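Local coordinates for putative branched chain amino acid ABC transporter, periplasmic amino acid-binding protein (Brucella ovis, PDB 4XFK), which is a component of an amino-acid transport system, probably capturing leucine, isoleucine, valine and related amino acids in the periplasm for delivery to an ABC transporter, at residues I162-W168 / V216-W221; N137-K143 / E384-P388; I258-H262 / V356-S360; F129-F134 / A326-E330. The protein carries 1 engineered substitution. All blocks are in the same frame, centred on the assembly; numbering follows the deposited sequence.

Contact 1: I162-W168 / V216-W221. With ACT (acetate ion), chain B.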
loop_
_atom_site.group_PDB
_atom_site.type_symbol
_atom_site.label_atom_id
_atom_site.label_comp_id
_atom_site.label_asym_id
_atom_site.label_seq_id
_atom_site.Cartn_x
_atom_site.Cartn_y
_atom_site.Cartn_z
ATOM N N ILE A 162 11.499 -14.875 0.588
ATOM C CA ILE A 162 10.714 -15.480 -0.487
ATOM C C ILE A 162 9.758 -14.437 -1.067
ATOM O O ILE A 162 8.967 -13.845 -0.341
ATOM C CB ILE A 162 9.977 -16.772 -0.027
ATOM C CG1 ILE A 162 9.207 -17.395 -1.199
ATOM C CG2 ILE A 162 9.075 -16.504 1.179
ATOM C CD1 ILE A 162 8.735 -18.812 -0.939
ATOM N N ASN A 163 9.856 -14.194 -2.372
ATOM C CA ASN A 163 9.072 -13.147 -3.020
ATOM C C ASN A 163 8.672 -13.495 -4.437
ATOM O O ASN A 163 9.200 -14.433 -5.036
ATOM C CB ASN A 163 9.817 -11.805 -3.009
ATOM C CG ASN A 163 10.087 -11.303 -1.607
ATOM O OD1 ASN A 163 9.201 -10.756 -0.957
ATOM N ND2 ASN A 163 11.306 -11.502 -1.128
ATOM N N GLN A 164 7.718 -12.722 -4.947
ATOM C CA GLN A 164 7.197 -12.848 -6.299
ATOM C C GLN A 164 8.153 -12.231 -7.314
ATOM O O GLN A 164 8.709 -11.154 -7.086
ATOM C CB GLN A 164 5.843 -12.142 -6.379
ATOM C CG GLN A 164 4.774 -12.741 -5.458
ATOM C CD GLN A 164 3.660 -11.769 -5.143
ATOM O OE1 GLN A 164 2.470 -12.083 -5.305
ATOM N NE2 GLN A 164 4.030 -10.595 -4.668
ATOM N N ASN A 165 8.324 -12.901 -8.449
ATOM C CA ASN A 165 9.263 -12.422 -9.452
ATOM C C ASN A 165 8.649 -11.355 -10.365
ATOM O O ASN A 165 8.329 -11.614 -11.532
ATOM C CB ASN A 165 9.843 -13.584 -10.262
ATOM C CG ASN A 165 11.219 -13.269 -10.815
ATOM O OD1 ASN A 165 11.559 -12.102 -11.028
ATOM N ND2 ASN A 165 12.022 -14.306 -11.043
ATOM N N TYR A 166 8.471 -10.164 -9.800
ATOM C CA TYR A 166 8.169 -8.944 -10.552
ATOM C C TYR A 166 8.751 -7.780 -9.762
ATOM O O TYR A 166 9.365 -8.001 -8.713
ATOM C CB TYR A 166 6.668 -8.766 -10.846
ATOM C CG TYR A 166 5.754 -8.372 -9.699
ATOM C CD1 TYR A 166 5.487 -9.247 -8.651
ATOM C CD2 TYR A 166 5.100 -7.139 -9.707
ATOM C CE1 TYR A 166 4.614 -8.899 -7.628
ATOM C CE2 TYR A 166 4.232 -6.779 -8.692
ATOM C CZ TYR A 166 3.990 -7.661 -7.652
ATOM O OH TYR A 166 3.119 -7.324 -6.637
ATOM N N SER A 167 8.575 -6.554 -10.250
ATOM C CA SER A 167 9.268 -5.395 -9.677
ATOM C C SER A 167 9.156 -5.337 -8.154
ATOM O O SER A 167 10.157 -5.158 -7.458
ATOM C CB SER A 167 8.785 -4.083 -10.305
ATOM O OG SER A 167 7.408 -3.901 -10.066
ATOM N N TRP A 168 7.943 -5.519 -7.637
ATOM C CA TRP A 168 7.717 -5.439 -6.197
ATOM C C TRP A 168 8.536 -6.463 -5.404
ATOM O O TRP A 168 9.238 -6.112 -4.451
ATOM C CB TRP A 168 6.221 -5.595 -5.891
ATOM C CG TRP A 168 5.935 -5.983 -4.469
ATOM C CD1 TRP A 168 5.415 -7.174 -4.038
ATOM C CD2 TRP A 168 6.154 -5.193 -3.293
ATOM N NE1 TRP A 168 5.292 -7.171 -2.673
ATOM C CE2 TRP A 168 5.741 -5.971 -2.188
ATOM C CE3 TRP A 168 6.678 -3.915 -3.063
ATOM C CZ2 TRP A 168 5.824 -5.511 -0.871
ATOM C CZ3 TRP A 168 6.750 -3.456 -1.752
ATOM C CH2 TRP A 168 6.329 -4.254 -0.675
ATOM N N VAL A 216 11.067 -15.498 8.108
ATOM C CA VAL A 216 10.881 -15.557 6.662
ATOM C C VAL A 216 10.327 -14.214 6.194
ATOM O O VAL A 216 9.173 -13.888 6.471
ATOM C CB VAL A 216 9.914 -16.681 6.252
ATOM C CG1 VAL A 216 9.765 -16.705 4.730
ATOM C CG2 VAL A 216 10.406 -18.027 6.788
ATOM N N PHE A 217 11.149 -13.424 5.510
ATOM C CA PHE A 217 10.684 -12.153 4.972
ATOM C C PHE A 217 9.961 -12.377 3.658
ATOM O O PHE A 217 10.489 -13.042 2.762
ATOM C CB PHE A 217 11.860 -11.212 4.718
ATOM C CG PHE A 217 12.524 -10.696 5.970
ATOM C CD1 PHE A 217 11.914 -9.715 6.743
ATOM C CD2 PHE A 217 13.767 -11.174 6.361
ATOM C CE1 PHE A 217 12.524 -9.231 7.887
ATOM C CE2 PHE A 217 14.376 -10.694 7.503
ATOM C CZ PHE A 217 13.761 -9.723 8.265
ATOM N N THR A 218 8.768 -11.800 3.520
ATOM C CA THR A 218 8.049 -11.917 2.259
ATOM C C THR A 218 7.108 -10.750 2.025
ATOM O O THR A 218 6.381 -10.328 2.930
ATOM C CB THR A 218 7.267 -13.262 2.148
ATOM O OG1 THR A 218 6.599 -13.306 0.883
ATOM C CG2 THR A 218 6.238 -13.426 3.261
ATOM N N GLY A 219 7.123 -10.255 0.788
ATOM C CA GLY A 219 6.151 -9.274 0.322
ATOM C C GLY A 219 4.973 -9.900 -0.408
ATOM O O GLY A 219 4.226 -9.200 -1.078
ATOM N N ASN A 220 4.793 -11.212 -0.287
ATOM C CA ASN A 220 3.717 -11.891 -1.006
ATOM C C ASN A 220 2.338 -11.412 -0.559
ATOM O O ASN A 220 2.166 -10.918 0.559
ATOM C CB ASN A 220 3.823 -13.411 -0.846
ATOM C CG ASN A 220 4.978 -14.005 -1.630
ATOM O OD1 ASN A 220 5.839 -13.288 -2.140
ATOM N ND2 ASN A 220 4.987 -15.326 -1.738
ATOM N N TRP A 221 1.367 -11.559 -1.450
ATOM C CA TRP A 221 -0.007 -11.187 -1.171
ATOM C C TRP A 221 -0.905 -12.021 -2.065
ATOM O O TRP A 221 -0.417 -12.787 -2.905
ATOM C CB TRP A 221 -0.228 -9.689 -1.421
ATOM C CG TRP A 221 0.181 -9.211 -2.787
ATOM C CD1 TRP A 221 1.457 -9.002 -3.230
ATOM C CD2 TRP A 221 -0.684 -8.852 -3.872
ATOM N NE1 TRP A 221 1.435 -8.545 -4.524
ATOM C CE2 TRP A 221 0.135 -8.445 -4.940
ATOM C CE3 TRP A 221 -2.075 -8.832 -4.040
ATOM C CZ2 TRP A 221 -0.386 -8.022 -6.163
ATOM C CZ3 TRP A 221 -2.591 -8.417 -5.261
ATOM C CH2 TRP A 221 -1.747 -8.014 -6.304
HETATM C C ACT B . 2.572 -4.221 -5.395
HETATM O O ACT B . 2.654 -4.758 -6.524
HETATM O OXT ACT B . 2.794 -2.989 -5.344
HETATM C CH3 ACT B . 2.220 -5.023 -4.182
HETATM O O HOH W 1 6.506 -10.705 -3.211
#
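W168 lays one face of its indole over the methyl carbon of a bound acetate and, from its ring edge, donates NE1 to G219 O at 2.8 Å. The principle at work is that of alpha/beta folds, in which loops at the C-terminal ends of parallel strands build the pocket. Strands 162-164 and 216-218 run side by side at 14°, joined by I162 N to F217 O (3.0 Å) and T218 OG1 to I162 O (2.7 Å). From within its strand, N163 OD1 accepts from G219 N at 2.8 Å. A CB on G219 would clash with W168 NE1. Y166, the N-cap residue of helix 167-184, receives W221 NE1 on its OH at 3.0 Å and passes a hydrogen bond to acetate O at 2.6 Å. S88 and E118 of the other lobe also hold this acetate, consistent with a place in the interlobe ligand cleft. N220 ND2 is taken by D224 O and H193, while water 1 bridges N220 OD1 and Q164 N, 2.9 Å from each.

Contact 2: N137-K143 / E384-P388. Engineered in segment 137-143: R141 (natural residue His).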
loop_
_atom_site.group_PDB
_atom_site.type_symbol
_atom_site.label_atom_id
_atom_site.label_comp_id
_atom_site.label_asym_id
_atom_site.label_seq_id
_atom_site.Cartn_x
_atom_site.Cartn_y
_atom_site.Cartn_z
ATOM N N ASN A 137 6.414 1.889 0.668
ATOM C CA ASN A 137 7.128 1.265 -0.434
ATOM C C ASN A 137 7.983 0.138 0.149
ATOM O O ASN A 137 8.001 -0.054 1.373
ATOM C CB ASN A 137 7.951 2.302 -1.213
ATOM C CG ASN A 137 8.984 2.991 -0.351
ATOM O OD1 ASN A 137 9.743 2.336 0.366
ATOM N ND2 ASN A 137 9.008 4.322 -0.401
ATOM N N ALA A 138 8.687 -0.600 -0.700
ATOM C CA ALA A 138 9.435 -1.762 -0.224
ATOM C C ALA A 138 10.426 -1.416 0.881
ATOM O O ALA A 138 10.600 -2.180 1.830
ATOM C CB ALA A 138 10.161 -2.432 -1.382
ATOM N N ALA A 139 11.074 -0.267 0.751
ATOM C CA ALA A 139 12.077 0.142 1.731
ATOM C C ALA A 139 11.443 0.429 3.086
ATOM O O ALA A 139 11.930 -0.023 4.122
ATOM C CB ALA A 139 12.863 1.354 1.229
ATOM N N ILE A 140 10.346 1.174 3.078
ATOM C CA ILE A 140 9.658 1.493 4.318
ATOM C C ILE A 140 9.116 0.219 4.980
ATOM O O ILE A 140 9.291 0.018 6.187
ATOM C CB ILE A 140 8.510 2.496 4.073
ATOM C CG1 ILE A 140 9.062 3.827 3.530
ATOM C CG2 ILE A 140 7.693 2.691 5.343
ATOM C CD1 ILE A 140 7.983 4.797 3.052
ATOM N N ARG A 141 8.456 -0.635 4.195
ATOM C CA ARG A 141 7.898 -1.875 4.732
ATOM C C ARG A 141 8.959 -2.717 5.441
ATOM O O ARG A 141 8.764 -3.169 6.576
ATOM C CB ARG A 141 7.279 -2.732 3.622
ATOM C CG ARG A 141 5.992 -2.206 3.008
ATOM C CD ARG A 141 4.790 -2.284 3.924
ATOM N NE ARG A 141 3.587 -1.994 3.149
ATOM C CZ ARG A 141 2.353 -1.987 3.642
ATOM N NH1 ARG A 141 2.136 -2.278 4.918
ATOM N NH2 ARG A 141 1.330 -1.683 2.855
ATOM N N PHE A 142 10.078 -2.950 4.761
ATOM C CA PHE A 142 10.995 -3.977 5.237
ATOM C C PHE A 142 12.047 -3.502 6.217
ATOM O O PHE A 142 12.489 -4.275 7.059
ATOM C CB PHE A 142 11.462 -4.896 4.101
ATOM C CG PHE A 142 10.359 -5.802 3.668
ATOM C CD1 PHE A 142 10.139 -7.003 4.333
ATOM C CD2 PHE A 142 9.438 -5.383 2.714
ATOM C CE1 PHE A 142 9.064 -7.807 4.006
ATOM C CE2 PHE A 142 8.348 -6.182 2.384
ATOM C CZ PHE A 142 8.152 -7.384 3.041
ATOM N N LYS A 143 12.388 -2.220 6.177
ATOM C CA LYS A 143 13.175 -1.623 7.245
ATOM C C LYS A 143 12.372 -1.650 8.537
ATOM O O LYS A 143 12.848 -2.105 9.577
ATOM C CB LYS A 143 13.525 -0.176 6.910
ATOM C CG LYS A 143 14.027 0.605 8.113
ATOM C CD LYS A 143 14.090 2.107 7.849
ATOM C CE LYS A 143 12.712 2.773 7.895
ATOM N NZ LYS A 143 12.029 2.799 6.570
ATOM N N GLU A 384 10.941 8.514 11.329
ATOM C CA GLU A 384 11.597 7.224 11.474
ATOM C C GLU A 384 11.249 6.258 10.346
ATOM O O GLU A 384 12.030 5.355 10.039
ATOM C CB GLU A 384 11.254 6.601 12.833
ATOM C CG GLU A 384 11.916 7.295 14.023
ATOM C CD GLU A 384 11.398 6.798 15.368
ATOM O OE1 GLU A 384 10.257 6.308 15.422
ATOM O OE2 GLU A 384 12.127 6.897 16.381
ATOM N N SER A 385 10.088 6.455 9.723
ATOM C CA SER A 385 9.563 5.489 8.754
ATOM C C SER A 385 9.949 5.767 7.305
ATOM O O SER A 385 10.276 4.842 6.552
ATOM C CB SER A 385 8.036 5.397 8.857
ATOM O OG SER A 385 7.630 4.947 10.135
ATOM N N ILE A 386 9.874 7.029 6.896
ATOM C CA ILE A 386 10.081 7.346 5.487
ATOM C C ILE A 386 11.507 7.009 5.041
ATOM O O ILE A 386 12.470 7.215 5.787
ATOM C CB ILE A 386 9.716 8.822 5.179
ATOM C CG1 ILE A 386 9.568 9.019 3.667
ATOM C CG2 ILE A 386 10.734 9.814 5.813
ATOM C CD1 ILE A 386 8.984 10.360 3.277
ATOM N N ASP A 387 11.636 6.449 3.841
ATOM C CA ASP A 387 12.944 6.066 3.321
ATOM C C ASP A 387 13.668 7.299 2.792
ATOM O O ASP A 387 13.035 8.313 2.513
ATOM C CB ASP A 387 12.803 4.982 2.229
ATOM C CG ASP A 387 11.881 5.395 1.074
ATOM O OD1 ASP A 387 10.771 5.916 1.322
ATOM O OD2 ASP A 387 12.264 5.164 -0.094
ATOM N N PRO A 388 14.997 7.225 2.663
ATOM C CA PRO A 388 15.724 8.369 2.103
ATOM C C PRO A 388 15.315 8.591 0.655
ATOM O O PRO A 388 14.888 7.653 -0.012
ATOM C CB PRO A 388 17.188 7.918 2.159
ATOM C CG PRO A 388 17.224 6.837 3.177
ATOM C CD PRO A 388 15.899 6.150 3.110
#
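Two side chains of the 137-143 segment, N137 and K143, supply the donors across this contact, and both find acceptors in the 384-388 segment. N137 is the N-cap of helix 138-152, and its amide is used at both ends: OD1 accepts from I140 N at 3.0 Å, which satisfies an amide that the first turn leaves without a backbone partner, while ND2 reaches D387 OD1 at 2.9 Å, almost linearly, and makes a further, weak hydrogen bond to Q349. One turn beyond I140, K143, modelled in two conformers, places NZ 2.7 Å from S385 O, close to where helix 382-385 ends and its carbonyls need donors from outside. In the two-lobed periplasmic binding fold, this is where the chain, having left the five-stranded sheet at strand 131-133, enters the first helix of the second lobe and meets a late segment that follows strand 373-380. Between the two polar links the surfaces close with less polar contacts: A139 CB lies 3.8 Å from D387 CB, and I140 CG1 sits 3.4 Å from S385 O. Other polar groups look elsewhere. D387 O accepts from R344, S385 OG bonds to T381 O, and E384 OE1 accepts from T381 N. The engineered R141, histidine in the natural sequence, has its CA-to-CB bond directed away, and its guanidinium forms a salt bridge with E118 and a hydrogen bond to S265 O.

Contact 3: I258-H262 / V356-S360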
loop_
_atom_site.group_PDB
_atom_site.type_symbol
_atom_site.label_atom_id
_atom_site.label_comp_id
_atom_site.label_asym_id
_atom_site.label_seq_id
_atom_site.Cartn_x
_atom_site.Cartn_y
_atom_site.Cartn_z
ATOM N N ILE A 258 -0.463 -22.551 13.442
ATOM C CA ILE A 258 0.793 -21.800 13.569
ATOM C C ILE A 258 0.584 -20.287 13.557
ATOM O O ILE A 258 1.530 -19.528 13.348
ATOM C CB ILE A 258 1.838 -22.173 12.478
ATOM C CG1 ILE A 258 1.374 -21.735 11.084
ATOM C CG2 ILE A 258 2.149 -23.665 12.515
ATOM C CD1 ILE A 258 2.492 -21.738 10.045
ATOM N N ALA A 259 -0.646 -19.853 13.814
ATOM C CA ALA A 259 -0.988 -18.433 13.695
ATOM C C ALA A 259 -0.164 -17.497 14.589
ATOM O O ALA A 259 0.229 -16.408 14.158
ATOM C CB ALA A 259 -2.476 -18.228 13.951
ATOM N N GLU A 260 0.077 -17.900 15.835
ATOM C CA GLU A 260 0.721 -17.018 16.803
ATOM C C GLU A 260 2.102 -16.547 16.342
ATOM O O GLU A 260 2.914 -17.341 15.879
ATOM C CB GLU A 260 0.834 -17.718 18.166
ATOM C CG GLU A 260 1.419 -16.849 19.284
ATOM C CD GLU A 260 1.616 -17.605 20.593
ATOM O OE1 GLU A 260 1.340 -18.823 20.640
ATOM O OE2 GLU A 260 2.058 -16.981 21.580
ATOM N N GLY A 261 2.351 -15.247 16.446
ATOM C CA GLY A 261 3.711 -14.747 16.384
ATOM C C GLY A 261 4.227 -14.254 15.047
ATOM O O GLY A 261 5.353 -13.768 14.967
ATOM N N HIS A 262 3.437 -14.393 13.987
ATOM C CA HIS A 262 3.819 -13.808 12.702
ATOM C C HIS A 262 3.670 -12.297 12.755
ATOM O O HIS A 262 2.929 -11.766 13.590
ATOM C CB HIS A 262 3.019 -14.426 11.560
ATOM C CG HIS A 262 3.188 -15.904 11.472
ATOM N ND1 HIS A 262 4.273 -16.492 10.859
ATOM C CD2 HIS A 262 2.436 -16.916 11.966
ATOM C CE1 HIS A 262 4.175 -17.806 10.965
ATOM N NE2 HIS A 262 3.074 -18.088 11.639
ATOM N N VAL A 356 4.318 -1.801 13.700
ATOM C CA VAL A 356 4.696 -3.201 13.596
ATOM C C VAL A 356 3.842 -4.008 14.569
ATOM O O VAL A 356 3.661 -3.616 15.725
ATOM C CB VAL A 356 6.199 -3.412 13.840
ATOM C CG1 VAL A 356 6.600 -4.793 13.366
ATOM C CG2 VAL A 356 6.997 -2.347 13.088
ATOM N N GLN A 357 3.309 -5.124 14.074
ATOM C CA GLN A 357 2.229 -5.853 14.734
ATOM C C GLN A 357 2.497 -7.352 14.738
ATOM O O GLN A 357 3.071 -7.890 13.779
ATOM C CB GLN A 357 0.915 -5.599 13.996
ATOM C CG GLN A 357 0.500 -4.133 13.933
ATOM C CD GLN A 357 -0.371 -3.824 12.736
ATOM O OE1 GLN A 357 -1.502 -4.300 12.642
ATOM N NE2 GLN A 357 0.148 -3.017 11.811
ATOM N N GLU A 358 2.059 -8.026 15.802
ATOM C CA GLU A 358 2.212 -9.474 15.919
ATOM C C GLU A 358 0.848 -10.150 15.979
ATOM O O GLU A 358 -0.103 -9.583 16.511
ATOM C CB GLU A 358 3.014 -9.820 17.172
ATOM C CG GLU A 358 2.348 -9.385 18.476
ATOM C CD GLU A 358 3.169 -9.724 19.696
ATOM O OE1 GLU A 358 3.315 -10.925 19.995
ATOM O OE2 GLU A 358 3.665 -8.787 20.352
ATOM N N VAL A 359 0.749 -11.359 15.438
ATOM C CA VAL A 359 -0.491 -12.118 15.552
ATOM C C VAL A 359 -0.594 -12.689 16.967
ATOM O O VAL A 359 0.301 -13.408 17.420
ATOM C CB VAL A 359 -0.553 -13.242 14.509
ATOM C CG1 VAL A 359 -1.855 -14.020 14.648
ATOM C CG2 VAL A 359 -0.409 -12.652 13.102
ATOM N N SER A 360 -1.682 -12.357 17.659
ATOM C CA SER A 360 -1.802 -12.625 19.087
ATOM C C SER A 360 -3.261 -12.716 19.501
ATOM O O SER A 360 -4.114 -12.027 18.944
ATOM C CB SER A 360 -1.130 -11.504 19.883
ATOM O OG SER A 360 -1.377 -11.638 21.275
#
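This is a backbone-to-backbone contact in which a type II beta turn, A259 to H262, docks on the end of strand 350-360 in the mixed sheet of the second lobe. It leads into strand 263-266, which pairs antiparallel with strand 350-360. Two hydrogen bonds define the join: G261 N to V359 O and V359 N to H262 O, both 2.9 Å. Two residues thus face one, and with G261 at phi 96° and psi -5° the pattern matches a G1 beta bulge, which commonly accompanies a type II turn. At these angles a CB on G261 would be jammed against the carbonyl oxygen of E260. H262 O also receives a CA-H...O contact from E358 CA at 3.3 Å. The imidazole of H262 is bonded at both nitrogens: ND1 accepts from F241 N, and NE2 makes a weak bond to I258 O at 2.7 Å. V359, its CA-to-CB bond directed toward the turn, brings CG1 to 3.2 Å from A259 O and 4.3 Å from A259 CB.

Contact 4: F129-F134 / A326-E330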
loop_
_atom_site.group_PDB
_atom_site.type_symbol
_atom_site.label_atom_id
_atom_site.label_comp_id
_atom_site.label_asym_id
_atom_site.label_seq_id
_atom_site.Cartn_x
_atom_site.Cartn_y
_atom_site.Cartn_z
ATOM N N PHE A 129 6.349 14.671 -11.473
ATOM C CA PHE A 129 5.604 15.637 -10.680
ATOM C C PHE A 129 4.132 15.266 -10.505
ATOM O O PHE A 129 3.528 15.589 -9.492
ATOM C CB PHE A 129 5.739 17.031 -11.295
ATOM C CG PHE A 129 5.038 18.107 -10.517
ATOM C CD1 PHE A 129 5.603 18.641 -9.369
ATOM C CD2 PHE A 129 3.816 18.593 -10.942
ATOM C CE1 PHE A 129 4.951 19.641 -8.655
ATOM C CE2 PHE A 129 3.162 19.593 -10.244
ATOM C CZ PHE A 129 3.725 20.115 -9.092
ATOM N N TYR A 130 3.554 14.580 -11.485
ATOM C CA TYR A 130 2.116 14.308 -11.450
ATOM C C TYR A 130 1.765 12.925 -10.903
ATOM O O TYR A 130 0.611 12.510 -10.958
ATOM C CB TYR A 130 1.472 14.587 -12.819
ATOM C CG TYR A 130 1.488 16.064 -13.167
ATOM C CD1 TYR A 130 0.501 16.920 -12.685
ATOM C CD2 TYR A 130 2.514 16.613 -13.929
ATOM C CE1 TYR A 130 0.523 18.282 -12.982
ATOM C CE2 TYR A 130 2.546 17.968 -14.225
ATOM C CZ TYR A 130 1.554 18.795 -13.749
ATOM O OH TYR A 130 1.591 20.144 -14.049
ATOM N N HIS A 131 2.765 12.228 -10.371
ATOM C CA HIS A 131 2.546 11.034 -9.567
ATOM C C HIS A 131 2.773 11.366 -8.092
ATOM O O HIS A 131 3.738 12.066 -7.735
ATOM C CB HIS A 131 3.487 9.896 -9.994
ATOM C CG HIS A 131 3.631 8.800 -8.969
ATOM N ND1 HIS A 131 4.633 8.802 -8.024
ATOM C CD2 HIS A 131 2.909 7.675 -8.740
ATOM C CE1 HIS A 131 4.516 7.737 -7.248
ATOM N NE2 HIS A 131 3.479 7.032 -7.664
ATOM N N PHE A 132 1.884 10.850 -7.245
ATOM C CA PHE A 132 2.043 10.939 -5.799
ATOM C C PHE A 132 1.784 9.570 -5.209
ATOM O O PHE A 132 0.763 8.946 -5.534
ATOM C CB PHE A 132 1.031 11.918 -5.199
ATOM C CG PHE A 132 1.305 13.356 -5.516
ATOM C CD1 PHE A 132 0.895 13.907 -6.717
ATOM C CD2 PHE A 132 1.977 14.161 -4.604
ATOM C CE1 PHE A 132 1.142 15.239 -7.002
ATOM C CE2 PHE A 132 2.214 15.492 -4.877
ATOM C CZ PHE A 132 1.802 16.036 -6.079
ATOM N N ARG A 133 2.675 9.117 -4.332
ATOM C CA ARG A 133 2.470 7.849 -3.630
ATOM C C ARG A 133 2.079 8.088 -2.176
ATOM O O ARG A 133 2.785 8.782 -1.431
ATOM C CB ARG A 133 3.704 6.939 -3.701
ATOM C CG ARG A 133 3.592 5.763 -2.739
ATOM C CD ARG A 133 4.330 4.517 -3.178
ATOM N NE ARG A 133 5.765 4.716 -3.328
ATOM C CZ ARG A 133 6.521 3.901 -4.046
ATOM N NH1 ARG A 133 7.826 4.117 -4.156
ATOM N NH2 ARG A 133 5.952 2.877 -4.668
ATOM N N PHE A 134 0.949 7.508 -1.784
ATOM C CA PHE A 134 0.383 7.716 -0.448
ATOM C C PHE A 134 0.589 6.541 0.501
ATOM O O PHE A 134 0.259 6.615 1.692
ATOM C CB PHE A 134 -1.103 8.070 -0.565
ATOM C CG PHE A 134 -1.338 9.369 -1.277
ATOM C CD1 PHE A 134 -1.353 10.568 -0.581
ATOM C CD2 PHE A 134 -1.500 9.393 -2.652
ATOM C CE1 PHE A 134 -1.578 11.767 -1.242
ATOM C CE2 PHE A 134 -1.703 10.586 -3.323
ATOM C CZ PHE A 134 -1.744 11.775 -2.612
ATOM N N ALA A 326 -1.738 19.610 -7.379
ATOM C CA ALA A 326 -0.469 18.957 -7.073
ATOM C C ALA A 326 0.351 19.748 -6.053
ATOM O O ALA A 326 0.878 19.186 -5.090
ATOM C CB ALA A 326 0.337 18.749 -8.348
ATOM N N LEU A 327 0.455 21.057 -6.259
ATOM C CA LEU A 327 1.183 21.903 -5.318
ATOM C C LEU A 327 0.508 21.879 -3.950
ATOM O O LEU A 327 1.177 21.849 -2.923
ATOM C CB LEU A 327 1.297 23.334 -5.847
ATOM C CG LEU A 327 2.133 23.476 -7.118
ATOM C CD1 LEU A 327 1.937 24.865 -7.726
ATOM C CD2 LEU A 327 3.606 23.221 -6.838
ATOM N N ALA A 328 -0.820 21.886 -3.934
ATOM C CA ALA A 328 -1.528 21.825 -2.661
ATOM C C ALA A 328 -1.254 20.498 -1.934
ATOM O O ALA A 328 -1.146 20.478 -0.710
ATOM C CB ALA A 328 -3.025 22.040 -2.856
ATOM N N ILE A 329 -1.115 19.395 -2.671
ATOM C CA ILE A 329 -0.786 18.125 -2.026
ATOM C C ILE A 329 0.602 18.213 -1.394
ATOM O O ILE A 329 0.794 17.810 -0.253
ATOM C CB ILE A 329 -0.839 16.928 -2.999
ATOM C CG1 ILE A 329 -2.248 16.744 -3.569
ATOM C CG2 ILE A 329 -0.405 15.646 -2.277
ATOM C CD1 ILE A 329 -2.294 15.777 -4.748
ATOM N N GLU A 330 1.563 18.764 -2.132
ATOM C CA GLU A 330 2.909 18.958 -1.593
ATOM C C GLU A 330 2.901 19.747 -0.292
ATOM O O GLU A 330 3.696 19.472 0.613
ATOM C CB GLU A 330 3.797 19.689 -2.599
ATOM C CG GLU A 330 4.158 18.880 -3.827
ATOM C CD GLU A 330 5.174 19.586 -4.704
ATOM O OE1 GLU A 330 5.221 20.834 -4.691
ATOM O OE2 GLU A 330 5.948 18.896 -5.393
#
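A326 opens the helical side of the contact with its methyl directed at two aromatic rings: CB lies 3.5 Å from F129 CE2 and 3.8 Å from F132 CZ. Its carbonyl oxygen, also 3.4 Å from F132 CZ, accepts the helical hydrogen bond from E330 N at 3.1 Å. L327 is directed away at its CA-to-CB bond, yet CD2 returns to the edge of the F129 ring, 3.8 Å from CZ. I329 meets two rings. Its CD1 stands over the face of F132, 4.1 Å from the centroid and only 10° off the ring normal, a CH-pi contact, while CG2 lies 3.6 Å from F132 CD2 and 4.1 Å from F134 CZ. E330 closes the walk with its aliphatic CG near the ring edge, 4.0 Å from F132 CE2, and its OE2 3.5 Å from F129 CE1. The example is a helix covering the border of a parallel sheet: strand 131-133 is the outermost of five in the first lobe, and the 326-330 segment of helix 322-331 runs at 28° to it, the axes of these short segments 10.4 Å apart. With no hydrogen bond across, cohesion rests on shape and burial of apolar surface. The one charge among the rings is met from outside, by H348, which also stacks on F132, and by R397, so E330 can sit beside phenylalanines with its carboxylate paired.

Overall arrangement
The four contacts sample both lobes and the passage between them. Contact 4 lies on the five-stranded parallel sheet, contacts 1 and 3 on the mixed sheet, about 19 Å apart between centres. Contact 2 lies on the connection, its helix 138-152 following strand 131-133 of contact 4 and preceding strand 158-164 of contact 1. Contacts 1 and 2 touch, through W168 against A138 and F142 against T218 and G219. Contacts 3 and 4 are farthest apart, about 35 Å between centres. In sequence, contacts 2 and 4 interleave, as do 3 and 4: late residues return to early ones, as expected where several crossings join two lobes around a cleft.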